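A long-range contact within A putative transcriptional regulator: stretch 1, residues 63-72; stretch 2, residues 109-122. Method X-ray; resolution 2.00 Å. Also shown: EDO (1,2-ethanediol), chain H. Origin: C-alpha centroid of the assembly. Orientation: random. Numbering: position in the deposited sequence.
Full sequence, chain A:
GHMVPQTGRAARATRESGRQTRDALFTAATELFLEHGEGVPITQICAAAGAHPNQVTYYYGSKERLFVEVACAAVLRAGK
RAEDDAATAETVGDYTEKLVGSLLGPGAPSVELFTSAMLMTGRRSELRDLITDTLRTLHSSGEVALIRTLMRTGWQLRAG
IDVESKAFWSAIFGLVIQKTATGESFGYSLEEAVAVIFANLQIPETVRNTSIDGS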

# COMPACT_ATOMS: atom_id res chain seq x y z
N LYS A 63 -16.45 4.28 17.45
CA LYS A 63 -15.13 3.67 17.48
C LYS A 63 -14.37 3.94 16.15
O LYS A 63 -13.18 4.20 16.18
CB LYS A 63 -15.24 2.16 17.74
CG LYS A 63 -13.96 1.54 18.23
CD LYS A 63 -14.09 0.03 18.24
CE LYS A 63 -12.71 -0.64 18.13
NZ LYS A 63 -12.78 -2.13 18.30
N GLU A 64 -15.08 3.82 15.02
CA GLU A 64 -14.49 3.88 13.68
C GLU A 64 -13.91 5.27 13.48
O GLU A 64 -12.83 5.46 12.96
CB GLU A 64 -15.58 3.59 12.61
CG GLU A 64 -16.02 2.12 12.57
CD GLU A 64 -16.84 1.67 13.81
OE1 GLU A 64 -17.78 2.39 14.20
OE2 GLU A 64 -16.54 0.59 14.42
N ARG A 65 -14.65 6.26 13.97
CA ARG A 65 -14.17 7.59 13.88
C ARG A 65 -12.94 7.87 14.78
O ARG A 65 -12.00 8.52 14.32
CB ARG A 65 -15.25 8.58 14.21
CG ARG A 65 -14.68 9.97 14.19
CD ARG A 65 -15.83 10.94 14.04
NE ARG A 65 -15.85 11.63 12.75
CZ ARG A 65 -15.20 12.76 12.50
NH1 ARG A 65 -15.30 13.31 11.30
NH2 ARG A 65 -14.46 13.35 13.45
N LEU A 66 -12.96 7.42 16.03
CA LEU A 66 -11.69 7.40 16.82
C LEU A 66 -10.50 6.73 16.07
O LEU A 66 -9.43 7.31 16.02
CB LEU A 66 -11.87 6.77 18.20
CG LEU A 66 -10.69 6.72 19.23
CD1 LEU A 66 -10.06 8.05 19.51
CD2 LEU A 66 -11.14 6.08 20.52
N PHE A 67 -10.72 5.54 15.47
CA PHE A 67 -9.70 4.81 14.78
C PHE A 67 -9.16 5.64 13.61
O PHE A 67 -7.95 5.78 13.46
CB PHE A 67 -10.25 3.50 14.17
CG PHE A 67 -9.17 2.67 13.52
CD1 PHE A 67 -8.24 1.99 14.33
CD2 PHE A 67 -9.00 2.68 12.19
CE1 PHE A 67 -7.23 1.24 13.79
CE2 PHE A 67 -8.02 1.90 11.60
CZ PHE A 67 -7.13 1.19 12.36
N VAL A 68 -10.06 6.14 12.73
CA VAL A 68 -9.56 6.92 11.62
C VAL A 68 -8.82 8.21 12.11
O VAL A 68 -7.77 8.58 11.56
CB VAL A 68 -10.72 7.22 10.54
CG1 VAL A 68 -10.19 8.15 9.45
CG2 VAL A 68 -11.22 5.92 9.98
N GLU A 69 -9.36 8.92 13.11
CA GLU A 69 -8.66 10.13 13.52
C GLU A 69 -7.27 9.77 14.05
O GLU A 69 -6.29 10.42 13.71
CB GLU A 69 -9.40 10.88 14.61
CG GLU A 69 -10.53 11.67 14.07
CD GLU A 69 -11.13 12.55 15.11
OE1 GLU A 69 -10.46 12.91 16.12
OE2 GLU A 69 -12.28 12.85 14.90
N VAL A 70 -7.21 8.74 14.89
CA VAL A 70 -5.92 8.25 15.43
C VAL A 70 -4.93 7.91 14.30
O VAL A 70 -3.69 8.22 14.39
CB VAL A 70 -6.16 7.01 16.37
CG1 VAL A 70 -4.93 6.18 16.60
CG2 VAL A 70 -6.82 7.44 17.71
N ALA A 71 -5.47 7.24 13.23
CA ALA A 71 -4.64 6.76 12.14
C ALA A 71 -4.07 7.93 11.33
O ALA A 71 -2.90 7.97 11.01
CB ALA A 71 -5.44 5.77 11.23
N CYS A 72 -4.93 8.88 10.99
CA CYS A 72 -4.53 10.11 10.38
C CYS A 72 -3.46 10.91 11.19
O CYS A 72 -2.49 11.32 10.62
CB CYS A 72 -5.76 10.96 10.14
SG CYS A 72 -6.81 10.13 8.77
N PRO A 109 4.74 1.41 11.76
CA PRO A 109 3.42 1.13 12.35
C PRO A 109 2.36 2.26 12.18
O PRO A 109 1.15 1.97 12.06
CB PRO A 109 3.75 0.92 13.85
CG PRO A 109 5.07 0.41 13.82
CD PRO A 109 5.80 1.20 12.77
N SER A 110 2.79 3.55 12.22
CA SER A 110 1.89 4.68 11.91
C SER A 110 1.40 4.71 10.46
O SER A 110 0.22 4.88 10.23
CB SER A 110 2.63 6.01 12.29
OG SER A 110 2.81 6.02 13.71
N VAL A 111 2.30 4.54 9.48
CA VAL A 111 1.91 4.41 8.04
C VAL A 111 0.96 3.19 7.90
O VAL A 111 -0.04 3.21 7.15
CB VAL A 111 3.12 4.20 7.12
CG1 VAL A 111 2.70 4.04 5.65
CG2 VAL A 111 4.12 5.35 7.26
N GLU A 112 1.35 2.09 8.53
CA GLU A 112 0.57 0.86 8.42
C GLU A 112 -0.84 1.02 9.02
O GLU A 112 -1.85 0.66 8.39
CB GLU A 112 1.34 -0.31 9.03
CG GLU A 112 0.49 -1.56 9.15
CD GLU A 112 1.16 -2.66 9.95
OE1 GLU A 112 2.42 -2.59 10.22
OE2 GLU A 112 0.41 -3.59 10.30
N LEU A 113 -0.97 1.62 10.19
CA LEU A 113 -2.30 2.00 10.65
C LEU A 113 -3.13 2.87 9.67
O LEU A 113 -4.37 2.68 9.54
CB LEU A 113 -2.21 2.76 11.98
CG LEU A 113 -3.39 2.97 12.86
CD1 LEU A 113 -3.90 1.55 13.23
CD2 LEU A 113 -2.92 3.70 14.12
N PHE A 114 -2.48 3.83 9.01
CA PHE A 114 -3.20 4.74 8.16
C PHE A 114 -3.61 3.96 6.90
O PHE A 114 -4.70 4.19 6.37
CB PHE A 114 -2.27 5.89 7.73
CG PHE A 114 -2.92 6.85 6.75
CD1 PHE A 114 -4.09 7.54 7.08
CD2 PHE A 114 -2.32 7.08 5.50
CE1 PHE A 114 -4.67 8.45 6.19
CE2 PHE A 114 -2.86 8.00 4.61
CZ PHE A 114 -4.05 8.68 4.89
N THR A 115 -2.73 3.09 6.38
CA THR A 115 -3.15 2.14 5.28
C THR A 115 -4.39 1.29 5.67
O THR A 115 -5.31 1.10 4.82
CB THR A 115 -1.95 1.24 4.68
OG1 THR A 115 -1.53 0.27 5.65
CG2 THR A 115 -0.82 2.09 4.26
N SER A 116 -4.46 0.82 6.93
CA SER A 116 -5.63 0.06 7.42
C SER A 116 -6.83 0.93 7.49
O SER A 116 -7.97 0.52 7.04
CB SER A 116 -5.41 -0.61 8.77
OG SER A 116 -4.41 -1.58 8.53
N ALA A 117 -6.60 2.15 7.96
CA ALA A 117 -7.69 3.14 7.92
C ALA A 117 -8.24 3.42 6.48
O ALA A 117 -9.45 3.56 6.32
CB ALA A 117 -7.32 4.46 8.59
N MSE A 118 -7.37 3.59 5.47
CA MSE A 118 -7.84 3.89 4.11
C MSE A 118 -8.66 2.72 3.51
O MSE A 118 -9.54 2.92 2.64
CB MSE A 118 -6.66 4.10 3.13
CG MSE A 118 -5.89 5.43 3.31
SE MSE A 118 -4.61 5.84 1.97
CE MSE A 118 -2.97 5.00 2.74
N LEU A 119 -8.28 1.52 3.90
CA LEU A 119 -8.97 0.32 3.48
C LEU A 119 -10.34 0.15 4.15
O LEU A 119 -11.24 -0.55 3.56
CB LEU A 119 -8.12 -0.92 3.71
CG LEU A 119 -6.95 -1.06 2.79
CD1 LEU A 119 -6.07 -2.18 3.34
CD2 LEU A 119 -7.33 -1.27 1.33
N MSE A 120 -10.53 0.68 5.35
CA MSE A 120 -11.81 0.44 6.02
C MSE A 120 -12.84 1.52 5.84
O MSE A 120 -13.96 1.37 6.34
CB MSE A 120 -11.73 -0.03 7.49
CG MSE A 120 -10.90 0.77 8.49
SE MSE A 120 -11.55 2.52 9.00
CE MSE A 120 -12.60 1.89 10.54
N THR A 121 -12.46 2.60 5.16
CA THR A 121 -13.37 3.70 4.92
C THR A 121 -13.84 3.60 3.48
O THR A 121 -13.17 4.08 2.54
CB THR A 121 -12.70 5.07 5.14
OG1 THR A 121 -11.70 5.26 4.14
CG2 THR A 121 -12.09 5.15 6.55
N GLY A 122 -14.97 2.91 3.31
CA GLY A 122 -15.52 2.70 1.96
C GLY A 122 -16.03 4.05 1.47
O GLY A 122 -15.34 4.77 0.71
C1 EDO H . -7.24 -4.75 6.63
O1 EDO H . -6.85 -6.13 7.01
C2 EDO H . -7.11 -3.55 7.63
O2 EDO H . -8.17 -2.50 7.38

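The contact is mainly between two helices, and their axes approach to 8.5 Å with an angle of 138° between N-to-C directions, so the helices run roughly against each other at a marked splay. The CA separations follow that splay: 4.7 Å from Ala71 CA to Phe114 CA, 5.6 Å from Val68 CA to Ala117 CA and 8.8 Å from Glu64 CA to Met120 CA. Ala71 sits where the backbones are closest, and Met120 spans the wider gap near Glu64.

At the narrow end, Ala71 directs its CA-to-CB bond toward the second helix, and its methyl group packs at short range: CB lies 3.5 Å from Ala117 CB, 3.8 Å from Leu113 CG and 3.9 Å from Phe114 CA. The same Ala71 CB is 3.7 Å from Leu113 O, which shows that it reaches the backbone itself. That oxygen already accepts the helical hydrogen bond from Ala117 N at 2.8 Å, so the contact costs the carbonyl no partner.

Phe67 is the principal knob, seated among Leu113, Ser116, Ala117 and Met120. Its chi1 of -176° (t) continues a CA-to-CB bond that already points toward the second helix, and chi2 of 73° sets the tilt of the ring. In this pose CZ comes within 3.4 Å of Leu113 CD1, while CE2 is 3.9 Å from Ala117 CA and 4.0 Å from Ala117 CB. Ala117 CA and Ser116 CB lie at the ring edge, near its plane; Leu113 CD1 and Met120 CE approach obliquely. Leu113, with chi1 t (-164°) and chi2 p (60°), spreads its two methyls between neighbours: CD1 meets the Phe67 ring, and CD2 lies 4.0 Å from Val70 CG1.

Met120, modelled as selenomethionine, has all three chi angles in p wells (52°, 70° and 90°), a curled rather than extended chain. The curl carries SE to 3.6 Å from Val68 CG2 and places CE 4.0 Å from both Phe67 CD2 and Glu64 CG. The selenium is 5.3 Å from the Phe67 ring centroid and 71° off the ring normal, an oblique approach. Val68, at chi1 174° (t), also sets CG2 3.6 Å from Thr121 CG2, so the same methyl touches both Met120 and Thr121, with Ala117 CB farther from Val68 CG2 at 4.4 Å. Glu64 offers the aliphatic part of its side chain to Met120, while its end leads away.

The CA-to-CB bonds of Cys72 and Phe114 both point sideways, and the side chains meet beside Ala71. With chi1 m (-69°), Cys72 SG lies 3.7 Å from Phe114 CE1 and 5.0 Å from the ring centroid, 77° off the normal: sulfur at the ring edge. Phe114 has chi1 t (176°) and chi2 59°.

No hydrogen bond crosses between the stretches; the 497 Å² buried between them is held by apolar and sulfur- or selenium-aromatic packing. Among the side-chain polar links within the stretches, Arg65 NH2 forms a salt bridge with Glu69 OE2 at 2.7 Å, and Thr115 OG1 donates to Glu112 O at 2.8 Å.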